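Local coordinates for alpha-catenin-like protein hmp-1 (Caenorhabditis elegans, PDB 5H5M) that acts in the cadherin-catenin complex of adherens junctions and is required for cell migration during body enclosure and cell shape changes during body elongation, at residues I20-Y25 and T78-S83; A184-L189 and D222-L227; R289-V294 and Q312-L317. All coordinates share one frame; numbering follows the deposited sequence.

Contact 1: I20-Y25 and T78-S83; sequences IDPAHY and TEYEKS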
loop_
_atom_site.group_PDB
_atom_site.type_symbol
_atom_site.label_atom_id
_atom_site.label_comp_id
_atom_site.label_asym_id
_atom_site.label_seq_id
_atom_site.Cartn_x
_atom_site.Cartn_y
_atom_site.Cartn_z
ATOM N N ILE A 20 -5.000 -30.575 17.157
ATOM C CA ILE A 20 -5.029 -31.226 18.459
ATOM C C ILE A 20 -4.976 -32.734 18.269
ATOM O O ILE A 20 -5.467 -33.250 17.267
ATOM C CB ILE A 20 -6.304 -30.855 19.247
ATOM C CG1 ILE A 20 -6.630 -29.370 19.076
ATOM C CG2 ILE A 20 -6.163 -31.218 20.719
ATOM C CD1 ILE A 20 -7.994 -28.979 19.610
ATOM N N ASP A 21 -4.366 -33.438 19.216
ATOM C CA ASP A 21 -4.451 -34.892 19.235
ATOM C C ASP A 21 -5.917 -35.279 19.387
ATOM O O ASP A 21 -6.557 -34.892 20.365
ATOM C CB ASP A 21 -3.608 -35.478 20.370
ATOM C CG ASP A 21 -3.802 -36.975 20.534
ATOM O OD1 ASP A 21 -3.942 -37.681 19.515
ATOM O OD2 ASP A 21 -3.813 -37.448 21.688
ATOM N N PRO A 22 -6.461 -36.015 18.403
ATOM C CA PRO A 22 -7.869 -36.433 18.385
ATOM C C PRO A 22 -8.334 -37.064 19.697
ATOM O O PRO A 22 -9.501 -36.921 20.058
ATOM C CB PRO A 22 -7.907 -37.451 17.247
ATOM C CG PRO A 22 -6.859 -36.967 16.306
ATOM C CD PRO A 22 -5.755 -36.434 17.179
ATOM N N ALA A 23 -7.431 -37.737 20.402
ATOM C CA ALA A 23 -7.758 -38.339 21.690
ATOM C C ALA A 23 -7.879 -37.286 22.789
ATOM O O ALA A 23 -8.504 -37.527 23.821
ATOM C CB ALA A 23 -6.714 -39.378 22.069
ATOM N N HIS A 24 -7.284 -36.117 22.563
ATOM C CA HIS A 24 -7.292 -35.044 23.555
ATOM C C HIS A 24 -8.476 -34.092 23.407
ATOM O O HIS A 24 -8.811 -33.369 24.345
ATOM C CB HIS A 24 -5.993 -34.234 23.481
ATOM C CG HIS A 24 -4.800 -34.948 24.034
ATOM N ND1 HIS A 24 -3.566 -34.346 24.156
ATOM C CD2 HIS A 24 -4.648 -36.211 24.496
ATOM C CE1 HIS A 24 -2.706 -35.206 24.671
ATOM N NE2 HIS A 24 -3.339 -36.348 24.885
ATOM N N TYR A 25 -9.095 -34.082 22.229
ATOM C CA TYR A 25 -10.183 -33.149 21.947
ATOM C C TYR A 25 -11.344 -33.299 22.930
ATOM O O TYR A 25 -11.826 -34.404 23.179
ATOM C CB TYR A 25 -10.695 -33.331 20.516
ATOM C CG TYR A 25 -11.808 -32.372 20.146
ATOM C CD1 TYR A 25 -11.524 -31.127 19.591
ATOM C CD2 TYR A 25 -13.141 -32.707 20.357
ATOM C CE1 TYR A 25 -12.538 -30.249 19.256
ATOM C CE2 TYR A 25 -14.155 -31.834 20.029
ATOM C CZ TYR A 25 -13.850 -30.608 19.476
ATOM O OH TYR A 25 -14.866 -29.741 19.145
ATOM N N THR A 78 -16.708 -31.036 13.590
ATOM C CA THR A 78 -17.623 -32.159 13.415
ATOM C C THR A 78 -16.840 -33.469 13.325
ATOM O O THR A 78 -17.262 -34.490 13.868
ATOM C CB THR A 78 -18.501 -31.990 12.153
ATOM O OG1 THR A 78 -19.296 -30.806 12.278
ATOM C CG2 THR A 78 -19.422 -33.183 11.968
ATOM N N GLU A 79 -15.690 -33.427 12.655
ATOM C CA GLU A 79 -14.848 -34.609 12.505
ATOM C C GLU A 79 -14.118 -34.964 13.799
ATOM O O GLU A 79 -13.951 -36.144 14.116
ATOM C CB GLU A 79 -13.836 -34.415 11.374
ATOM C CG GLU A 79 -14.449 -34.265 9.983
ATOM C CD GLU A 79 -15.088 -35.542 9.461
ATOM O OE1 GLU A 79 -15.025 -36.583 10.150
ATOM O OE2 GLU A 79 -15.649 -35.508 8.344
ATOM N N TYR A 80 -13.683 -33.949 14.543
ATOM C CA TYR A 80 -13.062 -34.180 15.845
ATOM C C TYR A 80 -14.019 -34.900 16.793
ATOM O O TYR A 80 -13.600 -35.705 17.623
ATOM C CB TYR A 80 -12.611 -32.864 16.480
ATOM C CG TYR A 80 -11.174 -32.478 16.191
ATOM C CD1 TYR A 80 -10.122 -33.285 16.607
ATOM C CD2 TYR A 80 -10.871 -31.293 15.532
ATOM C CE1 TYR A 80 -8.808 -32.933 16.356
ATOM C CE2 TYR A 80 -9.559 -30.931 15.278
ATOM C CZ TYR A 80 -8.533 -31.755 15.692
ATOM O OH TYR A 80 -7.228 -31.401 15.442
ATOM N N GLU A 81 -15.306 -34.609 16.657
ATOM C CA GLU A 81 -16.311 -35.146 17.565
ATOM C C GLU A 81 -16.841 -36.503 17.105
ATOM O O GLU A 81 -17.733 -37.071 17.731
ATOM C CB GLU A 81 -17.449 -34.134 17.727
ATOM C CG GLU A 81 -17.010 -32.900 18.508
ATOM C CD GLU A 81 -17.933 -31.706 18.352
ATOM O OE1 GLU A 81 -18.991 -31.834 17.696
ATOM O OE2 GLU A 81 -17.588 -30.629 18.883
ATOM N N LYS A 82 -16.278 -37.024 16.019
ATOM C CA LYS A 82 -16.610 -38.368 15.554
ATOM C C LYS A 82 -15.507 -39.382 15.856
ATOM O O LYS A 82 -15.598 -40.541 15.448
ATOM C CB LYS A 82 -16.893 -38.368 14.050
ATOM C CG LYS A 82 -18.161 -37.653 13.644
ATOM C CD LYS A 82 -18.368 -37.749 12.144
ATOM C CE LYS A 82 -19.537 -36.895 11.696
ATOM N NZ LYS A 82 -19.805 -37.033 10.236
ATOM N N SER A 83 -14.463 -38.948 16.560
ATOM C CA SER A 83 -13.380 -39.856 16.939
ATOM C C SER A 83 -13.811 -40.824 18.030
ATOM O O SER A 83 -14.452 -40.433 19.005
ATOM C CB SER A 83 -12.149 -39.076 17.400
ATOM O OG SER A 83 -11.295 -38.798 16.306
#
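Y80 and Y25 meet ring to ring where the loop 20-25 of this M domain lies against the end of the helix that runs into 78-83. The ring planes differ by only 5°, yet the centroids are 4.9 Å apart, so the rings are slid and barely overlap. What lies over the centre of the Y25 face is Y80 CB, 3.6 Å from the ring centroid in a CH-pi contact.

Two hydrogen bonds cross the contact, each in a different pair. I20 N donates to Y80 OH over 2.9 Å, with an N-H...O angle of 165°, and the same hydroxyl also bonds I18 O. Y25 OH donates to E81 OE2 at 2.9 Å, reaching its anti side 28° out of the carboxylate plane.

Van der Waals packing is lighter: P22 CA approaches the edge of the Y80 ring, 4.2 Å from Y80 CE1, while P22 CB lies 3.8 Å from S83 OG.

Helix 27-49 flanks one side, its R27 and R31 forming salt bridges with E81, and helix 92-122 packs I93 and I97 on Y80. The contact thus ties the loop between helices 6-17 and 27-49 to the C-terminal end of helix 56-80, where a type I turn from Y80 to S83 leads the chain out of the helix.

Contact 2: A184-L189 and D222-L227; sequences AQLEKL and DKVRLL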
loop_
_atom_site.group_PDB
_atom_site.type_symbol
_atom_site.label_atom_id
_atom_site.label_comp_id
_atom_site.label_asym_id
_atom_site.label_seq_id
_atom_site.Cartn_x
_atom_site.Cartn_y
_atom_site.Cartn_z
ATOM N N ALA A 184 3.599 8.464 15.708
ATOM C CA ALA A 184 3.179 9.427 16.725
ATOM C C ALA A 184 3.979 10.728 16.638
ATOM O O ALA A 184 3.453 11.808 16.913
ATOM C CB ALA A 184 3.307 8.821 18.118
ATOM N N GLN A 185 5.253 10.622 16.264
ATOM C CA GLN A 185 6.097 11.803 16.113
ATOM C C GLN A 185 5.687 12.625 14.891
ATOM O O GLN A 185 5.661 13.855 14.945
ATOM C CB GLN A 185 7.572 11.407 16.014
ATOM C CG GLN A 185 8.174 10.969 17.338
ATOM C CD GLN A 185 9.628 10.559 17.213
ATOM O OE1 GLN A 185 9.938 9.399 16.947
ATOM N NE2 GLN A 185 10.531 11.514 17.411
ATOM N N LEU A 186 5.360 11.944 13.797
ATOM C CA LEU A 186 4.887 12.616 12.590
ATOM C C LEU A 186 3.541 13.288 12.833
ATOM O O LEU A 186 3.296 14.400 12.368
ATOM C CB LEU A 186 4.783 11.627 11.429
ATOM C CG LEU A 186 6.116 11.232 10.789
ATOM C CD1 LEU A 186 5.953 10.025 9.875
ATOM C CD2 LEU A 186 6.683 12.403 10.017
ATOM N N GLU A 187 2.674 12.602 13.568
ATOM C CA GLU A 187 1.369 13.137 13.934
ATOM C C GLU A 187 1.518 14.418 14.756
ATOM O O GLU A 187 0.722 15.354 14.639
ATOM C CB GLU A 187 0.578 12.088 14.713
ATOM C CG GLU A 187 -0.779 12.542 15.211
ATOM C CD GLU A 187 -1.509 11.437 15.948
ATOM O OE1 GLU A 187 -0.965 10.930 16.955
ATOM O OE2 GLU A 187 -2.620 11.064 15.514
ATOM N N LYS A 188 2.553 14.446 15.586
ATOM C CA LYS A 188 2.874 15.602 16.408
ATOM C C LYS A 188 3.475 16.736 15.572
ATOM O O LYS A 188 3.110 17.901 15.720
ATOM C CB LYS A 188 3.840 15.180 17.514
ATOM C CG LYS A 188 4.372 16.293 18.387
ATOM C CD LYS A 188 5.335 15.723 19.419
ATOM C CE LYS A 188 4.723 14.521 20.130
ATOM N NZ LYS A 188 5.720 13.782 20.957
ATOM N N LEU A 189 4.391 16.371 14.684
ATOM C CA LEU A 189 5.161 17.329 13.898
ATOM C C LEU A 189 4.352 18.024 12.791
ATOM O O LEU A 189 4.573 19.205 12.498
ATOM C CB LEU A 189 6.369 16.613 13.289
ATOM C CG LEU A 189 7.449 17.430 12.584
ATOM C CD1 LEU A 189 8.031 18.476 13.518
ATOM C CD2 LEU A 189 8.540 16.510 12.063
ATOM N N ASP A 222 13.130 13.444 7.340
ATOM C CA ASP A 222 13.918 12.431 8.041
ATOM C C ASP A 222 13.020 11.374 8.682
ATOM O O ASP A 222 13.328 10.182 8.642
ATOM C CB ASP A 222 14.807 13.069 9.111
ATOM C CG ASP A 222 15.974 13.848 8.524
ATOM O OD1 ASP A 222 16.253 13.696 7.315
ATOM O OD2 ASP A 222 16.618 14.608 9.279
ATOM N N LYS A 223 11.912 11.814 9.273
ATOM C CA LYS A 223 10.982 10.905 9.938
ATOM C C LYS A 223 10.186 10.077 8.933
ATOM O O LYS A 223 9.950 8.888 9.152
ATOM C CB LYS A 223 10.017 11.676 10.841
ATOM C CG LYS A 223 10.669 12.441 11.976
ATOM C CD LYS A 223 11.330 11.514 12.973
ATOM C CE LYS A 223 11.936 12.297 14.125
ATOM N NZ LYS A 223 12.635 11.404 15.088
ATOM N N VAL A 224 9.769 10.706 7.837
ATOM C CA VAL A 224 9.037 10.002 6.789
ATOM C C VAL A 224 9.914 8.921 6.152
ATOM O O VAL A 224 9.451 7.812 5.879
ATOM C CB VAL A 224 8.528 10.975 5.702
ATOM C CG1 VAL A 224 8.105 10.219 4.443
ATOM C CG2 VAL A 224 7.378 11.812 6.241
ATOM N N ARG A 225 11.183 9.246 5.929
ATOM C CA ARG A 225 12.132 8.297 5.358
ATOM C C ARG A 225 12.285 7.084 6.273
ATOM O O ARG A 225 12.292 5.940 5.820
ATOM C CB ARG A 225 13.485 8.972 5.125
ATOM C CG ARG A 225 14.539 8.076 4.493
ATOM C CD ARG A 225 15.768 8.879 4.082
ATOM N NE ARG A 225 15.464 9.841 3.023
ATOM C CZ ARG A 225 15.371 11.157 3.202
ATOM N NH1 ARG A 225 15.563 11.684 4.404
ATOM N NH2 ARG A 225 15.087 11.949 2.176
ATOM N N LEU A 226 12.402 7.357 7.568
ATOM C CA LEU A 226 12.465 6.321 8.587
ATOM C C LEU A 226 11.220 5.433 8.542
ATOM O O LEU A 226 11.317 4.209 8.551
ATOM C CB LEU A 226 12.613 6.958 9.973
ATOM C CG LEU A 226 12.488 6.032 11.182
ATOM C CD1 LEU A 226 13.505 4.935 11.057
ATOM C CD2 LEU A 226 12.698 6.790 12.481
ATOM N N LEU A 227 10.053 6.065 8.487
ATOM C CA LEU A 227 8.786 5.348 8.507
ATOM C C LEU A 227 8.609 4.496 7.255
ATOM O O LEU A 227 8.142 3.357 7.326
ATOM C CB LEU A 227 7.622 6.330 8.644
ATOM C CG LEU A 227 6.225 5.735 8.457
ATOM C CD1 LEU A 227 5.946 4.699 9.528
ATOM C CD2 LEU A 227 5.156 6.822 8.458
#
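K223 and Q185 supply the closest polar approach across this interface, K223 NZ lying 3.1 Å from the atom modelled as Q185 NE2. The modelled orientation of the amide is doubtful, so the nature of this approach stays open. The setting is an antiparallel helix hairpin of a vinculin-family bundle: helices 173-202 and 207-233 follow one another in the chain, and their short segments run at 152° with axes 10.2 Å apart. An alanine in place of Q185 would take away the amide beside K223 NZ and would probably let the end of the lysine chain move more freely.

K223 serves the contact twice, through its amine and through the root of its chain. The chain bends at chi2 (-65°), which swings CD aside. The side chains of L186 and V224 cross at about a right angle, with L186 CD2 3.9 Å from V224 CG2, and those of L186 and L227 slant across each other.

Behind this layer helix 142-166 adds I159 on V224 and A163 on L227; W220, on the same helix as K223, also touches L186. These neighbours make the apolar side of the hairpin part of the bundle interior. The L186 fork bridges one turn of the partner helix: L186 CD2 rests 3.5 Å from K223 CB, and L186 CD1 lies 3.6 Å from L227 CD2.

Contact 3: R289-V294 and Q312-L317; sequences RVCDVV and QAVRIL
L317 faces C291 across a wholly apolar interface between helices 276-300 and 305-339, and its side chain can be followed outward. At the root, L317 CB stands 4.1 Å from C291 SG. One bond further, L317 CG is 3.8 Å from C291 SG; the first torsion sets this carbon anti to the backbone N (chi1 179°). At the tip, L317 CD2 comes to 3.6 Å from C291 SG, and the same methyl has a looser neighbour in V290 CG1 at 4.3 Å. Three positions of the leucine chain thus border the one thiol sulfur, CD2 the closest of them.

The sulfur is placed for this by the first torsion of C291, which puts SG anti to the carbonyl carbon and beside the backbone N. Its CB serves a different partner: C291 CB is 3.8 Å from V314 CG1. V314 divides its two methyls between successive turns of the facing helix, CG1 going to C291 while V314 CG2 sits 3.7 Å from V294 CG1, where the two valine side chains pass at a slant.

The backbones come close here, C291 CA and V314 CA being only 5.7 Å apart. The segment axes approach to 9.6 Å and their directions differ by 157°, so the pair is antiparallel. No hydrogen bond crosses between the segments, and all five residues that touch are buried.

Other helices close the interior. Helix 237-260 brings L241 onto V290 and V294, and helix 345-374 brings I369 onto V294, V314 and L317. Four helices converging in this way on one apolar layer form the antiparallel four-helix bundle characteristic of the vinculin/alpha-catenin family, here in the M domain.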
loop_
_atom_site.group_PDB
_atom_site.type_symbol
_atom_site.label_atom_id
_atom_site.label_comp_id
_atom_site.label_asym_id
_atom_site.label_seq_id
_atom_site.Cartn_x
_atom_site.Cartn_y
_atom_site.Cartn_z
ATOM N N ARG A 289 8.483 4.083 -6.631
ATOM C CA ARG A 289 8.481 3.316 -5.388
ATOM C C ARG A 289 8.913 1.872 -5.649
ATOM O O ARG A 289 9.674 1.295 -4.873
ATOM C CB ARG A 289 7.099 3.354 -4.733
ATOM C CG ARG A 289 6.838 4.615 -3.929
ATOM C CD ARG A 289 7.563 4.561 -2.586
ATOM N NE ARG A 289 6.907 3.635 -1.664
ATOM C CZ ARG A 289 7.541 2.888 -0.765
ATOM N NH1 ARG A 289 8.863 2.941 -0.656
ATOM N NH2 ARG A 289 6.850 2.077 0.020
ATOM N N VAL A 290 8.429 1.304 -6.749
ATOM C CA VAL A 290 8.830 -0.033 -7.175
ATOM C C VAL A 290 10.344 -0.099 -7.391
ATOM O O VAL A 290 10.999 -1.053 -6.975
ATOM C CB VAL A 290 8.099 -0.455 -8.472
ATOM C CG1 VAL A 290 8.794 -1.645 -9.138
ATOM C CG2 VAL A 290 6.646 -0.774 -8.180
ATOM N N CYS A 291 10.899 0.929 -8.027
ATOM C CA CYS A 291 12.344 1.006 -8.232
ATOM C C CYS A 291 13.103 1.046 -6.908
ATOM O O CYS A 291 14.083 0.320 -6.727
ATOM C CB CYS A 291 12.709 2.232 -9.076
ATOM S SG CYS A 291 12.131 2.157 -10.792
ATOM N N ASP A 292 12.649 1.894 -5.988
ATOM C CA ASP A 292 13.289 2.029 -4.677
ATOM C C ASP A 292 13.313 0.714 -3.907
ATOM O O ASP A 292 14.346 0.308 -3.372
ATOM C CB ASP A 292 12.578 3.086 -3.832
ATOM C CG ASP A 292 12.832 4.494 -4.321
ATOM O OD1 ASP A 292 13.823 4.702 -5.051
ATOM O OD2 ASP A 292 12.041 5.395 -3.966
ATOM N N VAL A 293 12.161 0.054 -3.860
ATOM C CA VAL A 293 11.972 -1.136 -3.041
ATOM C C VAL A 293 12.729 -2.343 -3.596
ATOM O O VAL A 293 13.269 -3.147 -2.838
ATOM C CB VAL A 293 10.466 -1.462 -2.908
ATOM C CG1 VAL A 293 10.250 -2.815 -2.267
ATOM C CG2 VAL A 293 9.766 -0.380 -2.096
ATOM N N VAL A 294 12.787 -2.463 -4.915
ATOM C CA VAL A 294 13.475 -3.595 -5.526
ATOM C C VAL A 294 14.991 -3.392 -5.497
ATOM O O VAL A 294 15.742 -4.336 -5.240
ATOM C CB VAL A 294 13.005 -3.835 -6.975
ATOM C CG1 VAL A 294 13.755 -4.995 -7.583
ATOM C CG2 VAL A 294 11.511 -4.116 -7.007
ATOM N N GLN A 312 19.283 -4.095 -13.452
ATOM C CA GLN A 312 19.264 -3.644 -14.839
ATOM C C GLN A 312 17.831 -3.401 -15.316
ATOM O O GLN A 312 17.543 -2.395 -15.967
ATOM C CB GLN A 312 19.953 -4.665 -15.744
ATOM C CG GLN A 312 20.003 -4.255 -17.204
ATOM C CD GLN A 312 20.813 -2.993 -17.421
ATOM O OE1 GLN A 312 21.977 -2.913 -17.025
ATOM N NE2 GLN A 312 20.200 -1.997 -18.051
ATOM N N ALA A 313 16.937 -4.328 -14.989
ATOM C CA ALA A 313 15.532 -4.193 -15.350
ATOM C C ALA A 313 14.914 -2.985 -14.651
ATOM O O ALA A 313 14.109 -2.257 -15.239
ATOM C CB ALA A 313 14.769 -5.463 -15.003
ATOM N N VAL A 314 15.305 -2.775 -13.397
ATOM C CA VAL A 314 14.846 -1.623 -12.626
ATOM C C VAL A 314 15.341 -0.317 -13.241
ATOM O O VAL A 314 14.598 0.662 -13.337
ATOM C CB VAL A 314 15.318 -1.707 -11.162
ATOM C CG1 VAL A 314 15.058 -0.395 -10.435
ATOM C CG2 VAL A 314 14.633 -2.869 -10.454
ATOM N N ARG A 315 16.600 -0.320 -13.667
ATOM C CA ARG A 315 17.214 0.854 -14.277
ATOM C C ARG A 315 16.478 1.286 -15.547
ATOM O O ARG A 315 16.426 2.474 -15.870
ATOM C CB ARG A 315 18.687 0.575 -14.588
ATOM C CG ARG A 315 19.428 1.762 -15.174
ATOM C CD ARG A 315 20.912 1.479 -15.335
ATOM N NE ARG A 315 21.611 2.620 -15.917
ATOM C CZ ARG A 315 22.071 3.651 -15.215
ATOM N NH1 ARG A 315 21.907 3.687 -13.898
ATOM N NH2 ARG A 315 22.695 4.648 -15.829
ATOM N N ILE A 316 15.910 0.319 -16.259
ATOM C CA ILE A 316 15.148 0.600 -17.469
ATOM C C ILE A 316 13.870 1.370 -17.144
ATOM O O ILE A 316 13.546 2.365 -17.794
ATOM C CB ILE A 316 14.792 -0.698 -18.218
ATOM C CG1 ILE A 316 16.063 -1.356 -18.762
ATOM C CG2 ILE A 316 13.808 -0.420 -19.349
ATOM C CD1 ILE A 316 15.805 -2.609 -19.568
ATOM N N LEU A 317 13.149 0.905 -16.130
ATOM C CA LEU A 317 11.957 1.595 -15.659
ATOM C C LEU A 317 12.296 3.006 -15.190
ATOM O O LEU A 317 11.693 3.979 -15.638
ATOM C CB LEU A 317 11.295 0.814 -14.522
ATOM C CG LEU A 317 10.042 1.452 -13.919
ATOM C CD1 LEU A 317 8.956 1.604 -14.975
ATOM C CD2 LEU A 317 9.534 0.642 -12.726
#

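How the contacts relate
All three contacts belong to the M domain, follow in series along the chain and do not touch. Contact 1 is the outlier, its centre 41 Å from that of the chain, against 18 Å for contact 2 and 17 Å for contact 3. Its centre lies about 50 and 51 Å from the centres of contacts 2 and 3, and the nearest atoms are about 38 and 37 Å away. Contacts 2 and 3 are neighbours, with centres 25 Å apart and nearest atoms about 8 Å apart. Helix 207-233 bridges them: it contributes 222-227 to contact 2, and further along its D232 forms a salt bridge with R289, at the start of 289-294 though not part of the packing.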